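Long-range contacts in aspartate--tRNA(Asp/Asn) ligase (Thermus thermophilus, PDB 1N9W), which attaches L-aspartate to both tRNA(Asp) and tRNA(Asn) with similar efficiency, first activating the amino acid with ATP to form Asp-AMP: residues G13-L19 / L59-V65; G29-L34 / V46-L52; F135-D140 / V193-A197; L181-I185 / Y376-F380. All coordinates share one frame. Numbering follows the deposited sequence.

Interaction 1. Residues G13-L19 / L59-V65; sequences GQEVELL and LRVRGLV
Strands 15-19 and 59-65 are extended and run antiparallel, their axes approaching to 4.5 Å with 165° between their directions. E15 faces L64, E17 faces R62 and L19 faces R60 as non-hydrogen-bonded pairs, with CA atoms 4.4 to 4.6 Å apart; V16-G63 and L18-V61 alternate with them as hydrogen-bonded pairs. V16 N to G63 O is 2.8 Å and G63 N to V16 O 3.0 Å; L18 N to V61 O is 2.6 Å and V61 N to L18 O 2.9 Å. G13 (phi 93°, psi -10°) and Q14, which precede the strand, extend the ladder through G13 N to V65 O, 2.8 Å, and V65 N to Q14 O, 3.0 Å. The pairing joins the first and fourth strands of the OB-fold barrel, the domain that carries the tRNA-interacting residues Q44 and E76. V16, L18 and V61 point to its inner face, where L18 and V61 meet L36 of strand 31-38; V16 CG1 lies 3.6 Å from V65 CG2, and L18 CB 4.2 Å from V61 CB. On the other face the extended E17 (chi1 and chi2 t) forms a salt bridge with R60, E17 OE2 to R60 NE 3.0 Å; the hydrogen bonds within it, from R60 NE and NH2, are weak. R60 also pairs with E83, and R62 with E81. L19 CD2 packs 3.7 Å from R60 CB, while its side chain also touches F223 of the second subunit.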
loop_
_atom_site.group_PDB
_atom_site.type_symbol
_atom_site.label_atom_id
_atom_site.label_comp_id
_atom_site.label_asym_id
_atom_site.label_seq_id
_atom_site.Cartn_x
_atom_site.Cartn_y
_atom_site.Cartn_z
ATOM N N GLY B 13 -13.736 37.494 3.142
ATOM C CA GLY B 13 -14.415 38.499 2.346
ATOM C C GLY B 13 -15.128 37.947 1.124
ATOM O O GLY B 13 -15.902 38.646 0.463
ATOM N N GLN B 14 -14.880 36.682 0.814
ATOM C CA GLN B 14 -15.519 36.068 -0.346
ATOM C C GLN B 14 -16.620 35.086 0.028
ATOM O O GLN B 14 -16.789 34.727 1.195
ATOM C CB GLN B 14 -14.465 35.358 -1.187
ATOM C CG GLN B 14 -13.389 36.299 -1.681
ATOM C CD GLN B 14 -12.173 35.577 -2.215
ATOM O OE1 GLN B 14 -12.266 34.776 -3.143
ATOM N NE2 GLN B 14 -11.016 35.862 -1.627
ATOM N N GLU B 15 -17.367 34.664 -0.981
ATOM C CA GLU B 15 -18.439 33.714 -0.800
ATOM C C GLU B 15 -17.822 32.360 -1.127
ATOM O O GLU B 15 -17.190 32.203 -2.174
ATOM C CB GLU B 15 -19.585 34.005 -1.774
ATOM C CG GLU B 15 -20.963 33.630 -1.251
ATOM C CD GLU B 15 -21.651 34.793 -0.549
ATOM O OE1 GLU B 15 -22.174 35.693 -1.252
ATOM O OE2 GLU B 15 -21.661 34.826 0.705
ATOM N N VAL B 16 -17.968 31.393 -0.226
ATOM C CA VAL B 16 -17.417 30.063 -0.465
ATOM C C VAL B 16 -18.483 28.990 -0.249
ATOM O O VAL B 16 -19.580 29.265 0.259
ATOM C CB VAL B 16 -16.208 29.758 0.471
ATOM C CG1 VAL B 16 -15.162 30.851 0.351
ATOM C CG2 VAL B 16 -16.670 29.601 1.911
ATOM N N GLU B 17 -18.166 27.771 -0.662
ATOM C CA GLU B 17 -19.089 26.654 -0.490
ATOM C C GLU B 17 -18.400 25.613 0.377
ATOM O O GLU B 17 -17.254 25.260 0.128
ATOM C CB GLU B 17 -19.454 26.044 -1.843
ATOM C CG GLU B 17 -20.603 25.056 -1.748
ATOM C CD GLU B 17 -21.078 24.550 -3.096
ATOM O OE1 GLU B 17 -20.471 23.579 -3.616
ATOM O OE2 GLU B 17 -22.051 25.137 -3.639
ATOM N N LEU B 18 -19.085 25.142 1.411
ATOM C CA LEU B 18 -18.504 24.140 2.307
ATOM C C LEU B 18 -19.310 22.844 2.218
ATOM O O LEU B 18 -20.505 22.866 1.913
ATOM C CB LEU B 18 -18.535 24.651 3.755
ATOM C CG LEU B 18 -17.851 25.999 4.081
ATOM C CD1 LEU B 18 -18.389 26.541 5.380
ATOM C CD2 LEU B 18 -16.347 25.812 4.150
ATOM N N LEU B 19 -18.641 21.718 2.449
ATOM C CA LEU B 19 -19.293 20.406 2.468
ATOM C C LEU B 19 -18.734 19.749 3.719
ATOM O O LEU B 19 -17.529 19.803 3.959
ATOM C CB LEU B 19 -18.934 19.564 1.234
ATOM C CG LEU B 19 -19.402 20.126 -0.124
ATOM C CD1 LEU B 19 -18.885 19.244 -1.262
ATOM C CD2 LEU B 19 -20.929 20.201 -0.140
ATOM N N LEU B 59 -24.005 18.197 5.405
ATOM C CA LEU B 59 -24.474 19.488 4.913
ATOM C C LEU B 59 -23.640 20.142 3.825
ATOM O O LEU B 59 -22.470 19.821 3.602
ATOM C CB LEU B 59 -24.516 20.491 6.063
ATOM C CG LEU B 59 -25.156 20.196 7.405
ATOM C CD1 LEU B 59 -24.876 21.383 8.304
ATOM C CD2 LEU B 59 -26.643 19.957 7.260
ATOM N N ARG B 60 -24.271 21.102 3.172
ATOM C CA ARG B 60 -23.611 21.915 2.180
ATOM C C ARG B 60 -23.930 23.326 2.664
ATOM O O ARG B 60 -25.082 23.618 2.999
ATOM C CB ARG B 60 -24.205 21.680 0.793
ATOM C CG ARG B 60 -23.740 22.681 -0.235
ATOM C CD ARG B 60 -24.147 22.267 -1.632
ATOM N NE ARG B 60 -24.187 23.424 -2.498
ATOM C CZ ARG B 60 -25.154 24.336 -2.485
ATOM N NH1 ARG B 60 -26.182 24.217 -1.655
ATOM N NH2 ARG B 60 -25.078 25.397 -3.284
ATOM N N VAL B 61 -22.912 24.175 2.752
ATOM C CA VAL B 61 -23.102 25.552 3.190
ATOM C C VAL B 61 -22.475 26.555 2.230
ATOM O O VAL B 61 -21.313 26.423 1.829
ATOM C CB VAL B 61 -22.489 25.829 4.590
ATOM C CG1 VAL B 61 -22.570 27.337 4.895
ATOM C CG2 VAL B 61 -23.219 25.026 5.679
ATOM N N ARG B 62 -23.261 27.560 1.865
ATOM C CA ARG B 62 -22.792 28.628 0.981
ATOM C C ARG B 62 -22.826 29.912 1.804
ATOM O O ARG B 62 -23.854 30.257 2.384
ATOM C CB ARG B 62 -23.713 28.752 -0.238
ATOM C CG ARG B 62 -23.423 29.967 -1.115
ATOM C CD ARG B 62 -24.255 29.948 -2.400
ATOM N NE ARG B 62 -25.705 30.064 -2.160
ATOM C CZ ARG B 62 -26.363 31.216 -2.044
ATOM N NH1 ARG B 62 -25.713 32.371 -2.143
ATOM N NH2 ARG B 62 -27.669 31.209 -1.842
ATOM N N GLY B 63 -21.703 30.616 1.861
ATOM C CA GLY B 63 -21.671 31.839 2.639
ATOM C C GLY B 63 -20.409 32.671 2.588
ATOM O O GLY B 63 -19.430 32.308 1.933
ATOM N N LEU B 64 -20.448 33.794 3.305
ATOM C CA LEU B 64 -19.345 34.756 3.365
ATOM C C LEU B 64 -18.339 34.486 4.483
ATOM O O LEU B 64 -18.718 34.335 5.647
ATOM C CB LEU B 64 -19.928 36.166 3.548
ATOM C CG LEU B 64 -18.957 37.341 3.644
ATOM C CD1 LEU B 64 -18.399 37.624 2.255
ATOM C CD2 LEU B 64 -19.676 38.577 4.200
ATOM N N VAL B 65 -17.060 34.428 4.123
ATOM C CA VAL B 65 -15.993 34.210 5.098
ATOM C C VAL B 65 -15.716 35.530 5.812
ATOM O O VAL B 65 -15.331 36.526 5.191
ATOM C CB VAL B 65 -14.691 33.704 4.413
ATOM C CG1 VAL B 65 -13.598 33.426 5.462
ATOM C CG2 VAL B 65 -14.991 32.425 3.616
#

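Interaction 2. Residues G29-L34 / V46-L52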
loop_
_atom_site.group_PDB
_atom_site.type_symbol
_atom_site.label_atom_id
_atom_site.label_comp_id
_atom_site.label_asym_id
_atom_site.label_seq_id
_atom_site.Cartn_x
_atom_site.Cartn_y
_atom_site.Cartn_z
ATOM N N GLY B 29 -32.763 30.804 17.853
ATOM C CA GLY B 29 -33.818 31.429 17.081
ATOM C C GLY B 29 -33.340 32.255 15.896
ATOM O O GLY B 29 -32.944 31.699 14.867
ATOM N N ARG B 30 -33.383 33.580 16.043
ATOM C CA ARG B 30 -32.969 34.509 14.994
ATOM C C ARG B 30 -31.551 34.234 14.523
ATOM O O ARG B 30 -31.249 34.359 13.340
ATOM C CB ARG B 30 -33.063 35.959 15.476
ATOM C CG ARG B 30 -34.481 36.480 15.646
ATOM C CD ARG B 30 -34.491 37.997 15.804
ATOM N NE ARG B 30 -35.851 38.527 15.823
ATOM C CZ ARG B 30 -36.158 39.815 15.681
ATOM N NH1 ARG B 30 -35.197 40.717 15.507
ATOM N NH2 ARG B 30 -37.431 40.201 15.705
ATOM N N ILE B 31 -30.672 33.888 15.453
ATOM C CA ILE B 31 -29.306 33.561 15.088
ATOM C C ILE B 31 -29.059 32.126 15.557
ATOM O O ILE B 31 -29.516 31.719 16.629
ATOM C CB ILE B 31 -28.267 34.501 15.747
ATOM C CG1 ILE B 31 -28.323 34.361 17.264
ATOM C CG2 ILE B 31 -28.533 35.947 15.350
ATOM C CD1 ILE B 31 -27.016 34.725 17.943
ATOM N N GLN B 32 -28.356 31.357 14.736
ATOM C CA GLN B 32 -28.051 29.976 15.062
ATOM C C GLN B 32 -26.589 29.740 14.746
ATOM O O GLN B 32 -26.084 30.158 13.704
ATOM C CB GLN B 32 -28.957 29.035 14.257
ATOM C CG GLN B 32 -30.434 29.233 14.590
ATOM C CD GLN B 32 -31.388 28.638 13.560
ATOM O OE1 GLN B 32 -31.227 28.828 12.353
ATOM N NE2 GLN B 32 -32.411 27.938 14.041
ATOM N N PHE B 33 -25.902 29.090 15.670
ATOM C CA PHE B 33 -24.495 28.810 15.504
ATOM C C PHE B 33 -24.319 27.335 15.202
ATOM O O PHE B 33 -24.861 26.475 15.899
ATOM C CB PHE B 33 -23.734 29.190 16.782
ATOM C CG PHE B 33 -23.615 30.672 16.995
ATOM C CD1 PHE B 33 -22.635 31.404 16.328
ATOM C CD2 PHE B 33 -24.487 31.344 17.854
ATOM C CE1 PHE B 33 -22.515 32.777 16.510
ATOM C CE2 PHE B 33 -24.377 32.722 18.045
ATOM C CZ PHE B 33 -23.384 33.445 17.368
ATOM N N LEU B 34 -23.578 27.047 14.139
ATOM C CA LEU B 34 -23.319 25.671 13.745
ATOM C C LEU B 34 -21.825 25.501 13.672
ATOM O O LEU B 34 -21.084 26.457 13.440
ATOM C CB LEU B 34 -23.915 25.379 12.369
ATOM C CG LEU B 34 -25.396 25.696 12.172
ATOM C CD1 LEU B 34 -25.751 25.451 10.721
ATOM C CD2 LEU B 34 -26.248 24.842 13.100
ATOM N N VAL B 46 -22.658 30.690 10.744
ATOM C CA VAL B 46 -23.702 31.474 11.369
ATOM C C VAL B 46 -24.896 31.594 10.441
ATOM O O VAL B 46 -24.774 32.004 9.286
ATOM C CB VAL B 46 -23.200 32.905 11.752
ATOM C CG1 VAL B 46 -24.308 33.665 12.470
ATOM C CG2 VAL B 46 -21.973 32.814 12.649
ATOM N N THR B 47 -26.057 31.214 10.952
ATOM C CA THR B 47 -27.280 31.294 10.191
ATOM C C THR B 47 -28.384 31.726 11.167
ATOM O O THR B 47 -28.079 32.300 12.217
ATOM C CB THR B 47 -27.581 29.908 9.522
ATOM O OG1 THR B 47 -28.705 30.031 8.637
ATOM C CG2 THR B 47 -27.863 28.839 10.565
ATOM N N GLY B 48 -29.650 31.478 10.820
ATOM C CA GLY B 48 -30.752 31.871 11.689
ATOM C C GLY B 48 -32.103 31.532 11.077
ATOM O O GLY B 48 -32.217 31.393 9.860
ATOM N N GLY B 49 -33.120 31.377 11.923
ATOM C CA GLY B 49 -34.467 31.074 11.460
ATOM C C GLY B 49 -34.680 29.769 10.705
ATOM O O GLY B 49 -35.716 29.585 10.067
ATOM N N LEU B 50 -33.727 28.850 10.778
ATOM C CA LEU B 50 -33.876 27.590 10.068
ATOM C C LEU B 50 -34.370 26.485 10.981
ATOM O O LEU B 50 -34.309 26.600 12.200
ATOM C CB LEU B 50 -32.536 27.154 9.473
ATOM C CG LEU B 50 -31.798 28.097 8.525
ATOM C CD1 LEU B 50 -30.511 27.428 8.072
ATOM C CD2 LEU B 50 -32.676 28.437 7.322
ATOM N N LYS B 51 -34.877 25.416 10.384
ATOM C CA LYS B 51 -35.310 24.264 11.148
ATOM C C LYS B 51 -34.062 23.391 11.087
ATOM O O LYS B 51 -33.847 22.660 10.122
ATOM C CB LYS B 51 -36.493 23.582 10.458
ATOM C CG LYS B 51 -37.693 24.501 10.290
ATOM C CD LYS B 51 -38.884 23.767 9.714
ATOM C CE LYS B 51 -40.091 24.677 9.621
ATOM N NZ LYS B 51 -41.296 23.896 9.231
ATOM N N LEU B 52 -33.228 23.500 12.113
ATOM C CA LEU B 52 -31.970 22.769 12.165
ATOM C C LEU B 52 -32.087 21.249 12.255
ATOM O O LEU B 52 -32.928 20.718 12.983
ATOM C CB LEU B 52 -31.124 23.293 13.336
ATOM C CG LEU B 52 -30.703 24.769 13.243
ATOM C CD1 LEU B 52 -29.989 25.190 14.523
ATOM C CD2 LEU B 52 -29.795 24.973 12.019
#
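G29 opens the contact with its carbonyl: G29 O accepts a hydrogen bond from G49 N at 3.0 Å. R30 sends its side chain away, but R30 O lies 3.0 Å from G48 CA in a CA-H...O contact so close that a CB on G48 would clash with this oxygen. I31 CA makes a similar contact with T47 O at 3.4 Å. Q32 is the centre of the contact. Its backbone pairs with T47 (Q32 N to T47 O 2.7 Å, T47 N to Q32 O 2.9 Å), and its amide grips the backbone of L50, with L50 N to Q32 OE1 and Q32 NE2 to L50 O both at 3.0 Å. F33 CE1 rests 3.9 Å from V46 CG2 beside the tRNA-interacting Q44 and E76, and L34 CD2 meets L52 CD2 at 3.7 Å. In this OB-fold hairpin of strands 31-38 and 41-47, the side-chain amide of Q32, its NE2 also bonded to D27, thus pairs with both backbone polar groups of L50 as a neighbouring strand would, holding the chain after regular pairing with strand 31-38 ends.

Interaction 3. Residues F135-D140 / V193-A197; sequences FRRYLD and VYEVA
Y194 has by far the largest buried area here, its ring projecting from strand 193-197 against helix 135-140. Helix and strand run almost antiparallel, at 170°, with axes 9.7 Å apart at closest approach; the nearest CA atoms are those of L139 and Y194, 7.9 Å apart. With chi1 p and chi2 -91°, Y194 points toward the helix and donates from its OH to D140 OD1 at 3.0 Å. R136 (chi1 m, chi2 t) lays CB 3.5 Å from Y194 OH, and its NE 3.8 Å from CG2 of V196 (chi1 t), which also points toward the helix. The guanidinium of R136 makes salt bridges to E146 of its own chain and of the second subunit; D140 OD2 bridges to R133 of that subunit. F135 (chi1 t) supports both strand residues: CE2 lies 4.1 Å from V196 CG2, and its ring edge meets the Y194 face in an offset edge-to-face pair, centroids 5.6 Å apart and planes at 88°. L139 (chi1 m, chi2 t) brings CD1 to 3.7 Å from Y194 CB. The helix thus packs on the mainly antiparallel sheet of the class II synthetase catalytic domain while R136 and D140 reach into the homodimer interface, consistent with the long motif 1 helix of this family.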
loop_
_atom_site.group_PDB
_atom_site.type_symbol
_atom_site.label_atom_id
_atom_site.label_comp_id
_atom_site.label_asym_id
_atom_site.label_seq_id
_atom_site.Cartn_x
_atom_site.Cartn_y
_atom_site.Cartn_z
ATOM N N PHE B 135 7.168 5.533 4.016
ATOM C CA PHE B 135 7.790 4.216 3.993
ATOM C C PHE B 135 8.027 3.771 2.554
ATOM O O PHE B 135 9.147 3.434 2.176
ATOM C CB PHE B 135 6.863 3.229 4.698
ATOM C CG PHE B 135 7.359 1.817 4.716
ATOM C CD1 PHE B 135 8.342 1.422 5.622
ATOM C CD2 PHE B 135 6.835 0.872 3.836
ATOM C CE1 PHE B 135 8.787 0.106 5.655
ATOM C CE2 PHE B 135 7.274 -0.446 3.859
ATOM C CZ PHE B 135 8.253 -0.836 4.770
ATOM N N ARG B 136 6.960 3.782 1.752
ATOM C CA ARG B 136 7.039 3.370 0.354
ATOM C C ARG B 136 7.890 4.299 -0.524
ATOM O O ARG B 136 8.578 3.834 -1.436
ATOM C CB ARG B 136 5.632 3.255 -0.251
ATOM C CG ARG B 136 4.696 2.279 0.457
ATOM C CD ARG B 136 3.660 1.719 -0.531
ATOM N NE ARG B 136 2.557 0.989 0.106
ATOM C CZ ARG B 136 1.495 1.564 0.662
ATOM N NH1 ARG B 136 1.380 2.889 0.662
ATOM N NH2 ARG B 136 0.547 0.814 1.223
ATOM N N ARG B 137 7.836 5.601 -0.255
ATOM C CA ARG B 137 8.600 6.571 -1.031
ATOM C C ARG B 137 10.097 6.342 -0.839
ATOM O O ARG B 137 10.827 6.171 -1.813
ATOM C CB ARG B 137 8.250 8.007 -0.609
ATOM C CG ARG B 137 8.640 9.083 -1.632
ATOM C CD ARG B 137 8.743 10.496 -1.037
ATOM N NE ARG B 137 7.489 11.070 -0.536
ATOM C CZ ARG B 137 6.403 11.311 -1.272
ATOM N NH1 ARG B 137 6.393 11.020 -2.564
ATOM N NH2 ARG B 137 5.332 11.872 -0.723
ATOM N N TYR B 138 10.551 6.333 0.410
ATOM C CA TYR B 138 11.971 6.140 0.677
ATOM C C TYR B 138 12.499 4.877 0.015
ATOM O O TYR B 138 13.514 4.915 -0.667
ATOM C CB TYR B 138 12.256 6.068 2.184
ATOM C CG TYR B 138 13.713 5.760 2.472
ATOM C CD1 TYR B 138 14.698 6.745 2.342
ATOM C CD2 TYR B 138 14.120 4.456 2.769
ATOM C CE1 TYR B 138 16.054 6.434 2.486
ATOM C CE2 TYR B 138 15.469 4.134 2.913
ATOM C CZ TYR B 138 16.429 5.131 2.769
ATOM O OH TYR B 138 17.759 4.817 2.879
ATOM N N LEU B 139 11.804 3.763 0.213
ATOM C CA LEU B 139 12.237 2.502 -0.375
ATOM C C LEU B 139 12.156 2.505 -1.907
ATOM O O LEU B 139 13.055 1.981 -2.573
ATOM C CB LEU B 139 11.430 1.339 0.220
ATOM C CG LEU B 139 11.663 1.113 1.733
ATOM C CD1 LEU B 139 10.624 0.140 2.282
ATOM C CD2 LEU B 139 13.094 0.587 1.982
ATOM N N ASP B 140 11.096 3.083 -2.476
ATOM C CA ASP B 140 10.976 3.152 -3.941
ATOM C C ASP B 140 12.173 3.917 -4.520
ATOM O O ASP B 140 12.707 3.538 -5.555
ATOM C CB ASP B 140 9.688 3.876 -4.381
ATOM C CG ASP B 140 8.436 2.999 -4.288
ATOM O OD1 ASP B 140 8.561 1.751 -4.203
ATOM O OD2 ASP B 140 7.316 3.571 -4.320
ATOM N N VAL B 193 12.944 -5.683 -1.776
ATOM C CA VAL B 193 11.487 -5.645 -1.787
ATOM C C VAL B 193 10.909 -5.289 -0.428
ATOM O O VAL B 193 11.599 -5.332 0.589
ATOM C CB VAL B 193 10.884 -7.026 -2.181
ATOM C CG1 VAL B 193 11.459 -7.498 -3.501
ATOM C CG2 VAL B 193 11.142 -8.045 -1.082
ATOM N N TYR B 194 9.634 -4.921 -0.425
ATOM C CA TYR B 194 8.960 -4.587 0.811
ATOM C C TYR B 194 7.488 -4.880 0.647
ATOM O O TYR B 194 6.992 -5.056 -0.468
ATOM C CB TYR B 194 9.145 -3.111 1.175
ATOM C CG TYR B 194 8.456 -2.148 0.237
ATOM C CD1 TYR B 194 9.119 -1.625 -0.870
ATOM C CD2 TYR B 194 7.142 -1.739 0.475
ATOM C CE1 TYR B 194 8.494 -0.711 -1.714
ATOM C CE2 TYR B 194 6.507 -0.829 -0.360
ATOM C CZ TYR B 194 7.192 -0.314 -1.453
ATOM O OH TYR B 194 6.590 0.617 -2.266
ATOM N N GLU B 195 6.780 -4.945 1.763
ATOM C CA GLU B 195 5.358 -5.221 1.703
ATOM C C GLU B 195 4.630 -4.621 2.884
ATOM O O GLU B 195 5.145 -4.570 4.005
ATOM C CB GLU B 195 5.112 -6.734 1.627
ATOM C CG GLU B 195 3.644 -7.141 1.770
ATOM C CD GLU B 195 3.404 -8.617 1.478
ATOM O OE1 GLU B 195 4.163 -9.471 1.984
ATOM O OE2 GLU B 195 2.441 -8.926 0.742
ATOM N N VAL B 196 3.429 -4.144 2.602
ATOM C CA VAL B 196 2.567 -3.531 3.594
ATOM C C VAL B 196 1.329 -4.394 3.660
ATOM O O VAL B 196 0.487 -4.344 2.766
ATOM C CB VAL B 196 2.145 -2.124 3.152
ATOM C CG1 VAL B 196 1.157 -1.541 4.142
ATOM C CG2 VAL B 196 3.373 -1.246 3.005
ATOM N N ALA B 197 1.212 -5.198 4.708
ATOM C CA ALA B 197 0.046 -6.066 4.832
ATOM C C ALA B 197 -0.202 -6.491 6.272
ATOM O O ALA B 197 0.696 -6.427 7.111
ATOM C CB ALA B 197 0.217 -7.292 3.930
#

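Interaction 4. Residues L181-I185 / Y376-F380; sequences LYKQI and YLEVF
Segment 181-185 is the first turn and a little more of helix 181-190, with I185 N bonded to L181 O at 3.0 Å; segment 376-380 starts on helix 374-377. The backbones stay well apart, CA to CA 7.1 Å for L181-Y376 and 7.0 Å for I185-V379, so side chains make the contact. Y376 (chi1 t, chi2 72°) swings its ring to L181, whose t,p rotamer places CD1 3.5 Å from Y376 CD1. At the ring's tip Y376 OH accepts a nearly straight hydrogen bond from Q184 NE2, 3.0 Å at 175°; Q184 (chi1 m, chi2 t) points toward the second segment. This junction lies in the class II catalytic domain beside the predicted aspartate site: residues 180-183 form the predicted aspartate region, and the Q184 side chain is about 4 Å from that of R352, predicted to bind L-aspartate. Farther along, V379 (chi1 p) points toward the helix, its CG1 4.2 Å from L181 CD1 and its CG2 4.3 Å from CG1 of I185 (m,t). I185 and V379 also pack on Y113 of the second subunit. F380 (chi1 m, chi2 86°) brings CZ to 3.5 Å from Q184 OE1, which lies near the plane of its ring and has no hydrogen-bond partner in the model; H387 of strand 387-393 touches both side chains.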
loop_
_atom_site.group_PDB
_atom_site.type_symbol
_atom_site.label_atom_id
_atom_site.label_comp_id
_atom_site.label_asym_id
_atom_site.label_seq_id
_atom_site.Cartn_x
_atom_site.Cartn_y
_atom_site.Cartn_z
ATOM N N LEU B 181 9.164 -16.788 3.868
ATOM C CA LEU B 181 9.779 -17.453 2.729
ATOM C C LEU B 181 9.539 -16.679 1.441
ATOM O O LEU B 181 10.443 -16.526 0.623
ATOM C CB LEU B 181 9.213 -18.865 2.574
ATOM C CG LEU B 181 9.528 -19.605 1.275
ATOM C CD1 LEU B 181 11.021 -19.840 1.166
ATOM C CD2 LEU B 181 8.777 -20.929 1.237
ATOM N N TYR B 182 8.316 -16.196 1.258
ATOM C CA TYR B 182 7.995 -15.461 0.047
ATOM C C TYR B 182 8.871 -14.229 -0.118
ATOM O O TYR B 182 9.343 -13.949 -1.212
ATOM C CB TYR B 182 6.519 -15.063 0.030
ATOM C CG TYR B 182 5.574 -16.242 -0.058
ATOM C CD1 TYR B 182 5.833 -17.310 -0.924
ATOM C CD2 TYR B 182 4.400 -16.280 0.702
ATOM C CE1 TYR B 182 4.945 -18.386 -1.032
ATOM C CE2 TYR B 182 3.503 -17.347 0.599
ATOM C CZ TYR B 182 3.783 -18.394 -0.270
ATOM O OH TYR B 182 2.895 -19.438 -0.385
ATOM N N LYS B 183 9.104 -13.502 0.967
ATOM C CA LYS B 183 9.928 -12.309 0.878
ATOM C C LYS B 183 11.375 -12.646 0.526
ATOM O O LYS B 183 12.071 -11.836 -0.088
ATOM C CB LYS B 183 9.851 -11.519 2.187
ATOM C CG LYS B 183 8.451 -10.991 2.480
ATOM C CD LYS B 183 8.340 -10.358 3.857
ATOM C CE LYS B 183 6.968 -9.706 4.066
ATOM N NZ LYS B 183 5.813 -10.637 3.916
ATOM N N GLN B 184 11.834 -13.835 0.900
ATOM C CA GLN B 184 13.206 -14.222 0.584
ATOM C C GLN B 184 13.298 -14.603 -0.881
ATOM O O GLN B 184 14.238 -14.219 -1.578
ATOM C CB GLN B 184 13.642 -15.388 1.464
ATOM C CG GLN B 184 13.469 -15.083 2.930
ATOM C CD GLN B 184 13.990 -16.175 3.812
ATOM O OE1 GLN B 184 15.185 -16.115 4.184
ATOM N NE2 GLN B 184 13.213 -17.104 4.117
ATOM N N ILE B 185 12.307 -15.349 -1.345
ATOM C CA ILE B 185 12.267 -15.753 -2.736
ATOM C C ILE B 185 12.219 -14.514 -3.613
ATOM O O ILE B 185 12.867 -14.463 -4.658
ATOM C CB ILE B 185 11.032 -16.611 -3.035
ATOM C CG1 ILE B 185 11.094 -17.903 -2.216
ATOM C CG2 ILE B 185 10.954 -16.916 -4.524
ATOM C CD1 ILE B 185 9.900 -18.810 -2.414
ATOM N N TYR B 376 10.967 -25.552 1.890
ATOM C CA TYR B 376 11.544 -24.271 2.276
ATOM C C TYR B 376 13.013 -24.201 1.874
ATOM O O TYR B 376 13.498 -23.161 1.428
ATOM C CB TYR B 376 11.424 -24.089 3.791
ATOM C CG TYR B 376 12.109 -22.853 4.327
ATOM C CD1 TYR B 376 11.582 -21.587 4.097
ATOM C CD2 TYR B 376 13.298 -22.950 5.048
ATOM C CE1 TYR B 376 12.222 -20.444 4.575
ATOM C CE2 TYR B 376 13.946 -21.815 5.531
ATOM C CZ TYR B 376 13.406 -20.566 5.290
ATOM O OH TYR B 376 14.049 -19.440 5.754
ATOM N N LEU B 377 13.709 -25.321 2.036
ATOM C CA LEU B 377 15.131 -25.413 1.723
ATOM C C LEU B 377 15.442 -25.344 0.224
ATOM O O LEU B 377 16.546 -24.973 -0.165
ATOM C CB LEU B 377 15.701 -26.714 2.309
ATOM C CG LEU B 377 15.610 -26.923 3.825
ATOM C CD1 LEU B 377 15.966 -28.362 4.162
ATOM C CD2 LEU B 377 16.536 -25.956 4.549
ATOM N N GLU B 378 14.468 -25.692 -0.607
ATOM C CA GLU B 378 14.652 -25.688 -2.052
ATOM C C GLU B 378 15.300 -24.452 -2.656
ATOM O O GLU B 378 16.380 -24.538 -3.245
ATOM C CB GLU B 378 13.320 -25.947 -2.752
ATOM C CG GLU B 378 13.039 -27.417 -2.942
ATOM C CD GLU B 378 14.051 -28.074 -3.864
ATOM O OE1 GLU B 378 14.112 -29.318 -3.891
ATOM O OE2 GLU B 378 14.782 -27.344 -4.569
ATOM N N VAL B 379 14.650 -23.304 -2.519
ATOM C CA VAL B 379 15.193 -22.077 -3.088
ATOM C C VAL B 379 16.644 -21.825 -2.685
ATOM O O VAL B 379 17.438 -21.356 -3.496
ATOM C CB VAL B 379 14.342 -20.841 -2.695
ATOM C CG1 VAL B 379 14.407 -20.610 -1.196
ATOM C CG2 VAL B 379 14.836 -19.616 -3.446
ATOM N N PHE B 380 16.995 -22.144 -1.445
ATOM C CA PHE B 380 18.359 -21.912 -0.986
ATOM C C PHE B 380 19.395 -22.814 -1.658
ATOM O O PHE B 380 20.556 -22.856 -1.254
ATOM C CB PHE B 380 18.445 -22.046 0.532
ATOM C CG PHE B 380 17.598 -21.053 1.270
ATOM C CD1 PHE B 380 16.255 -21.319 1.525
ATOM C CD2 PHE B 380 18.136 -19.841 1.698
ATOM C CE1 PHE B 380 15.462 -20.394 2.196
ATOM C CE2 PHE B 380 17.350 -18.910 2.369
ATOM C CZ PHE B 380 16.008 -19.186 2.620
#

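In the fold
From the N terminus, interaction 1 closes a loop of 39 residues between strands 15-28 and 58-67, and interaction 2 nests inside it, tying the hairpin 31-38/41-47 together at its open end; both belong to the OB-fold domain, with centres 15 Å apart. Interactions 3 and 4, in the catalytic domain, come after that loop has closed, and they cross each other, their segments alternating along the chain: helix 119-141 reaches forward to strand 192-198, while helix 181-190, just before that strand, is met much later by residues 376-380, which join it to the C-terminal part of the domain. The K183-E195 salt bridge joins the two directly. Interactions 1, 3 and 4 also touch the second subunit.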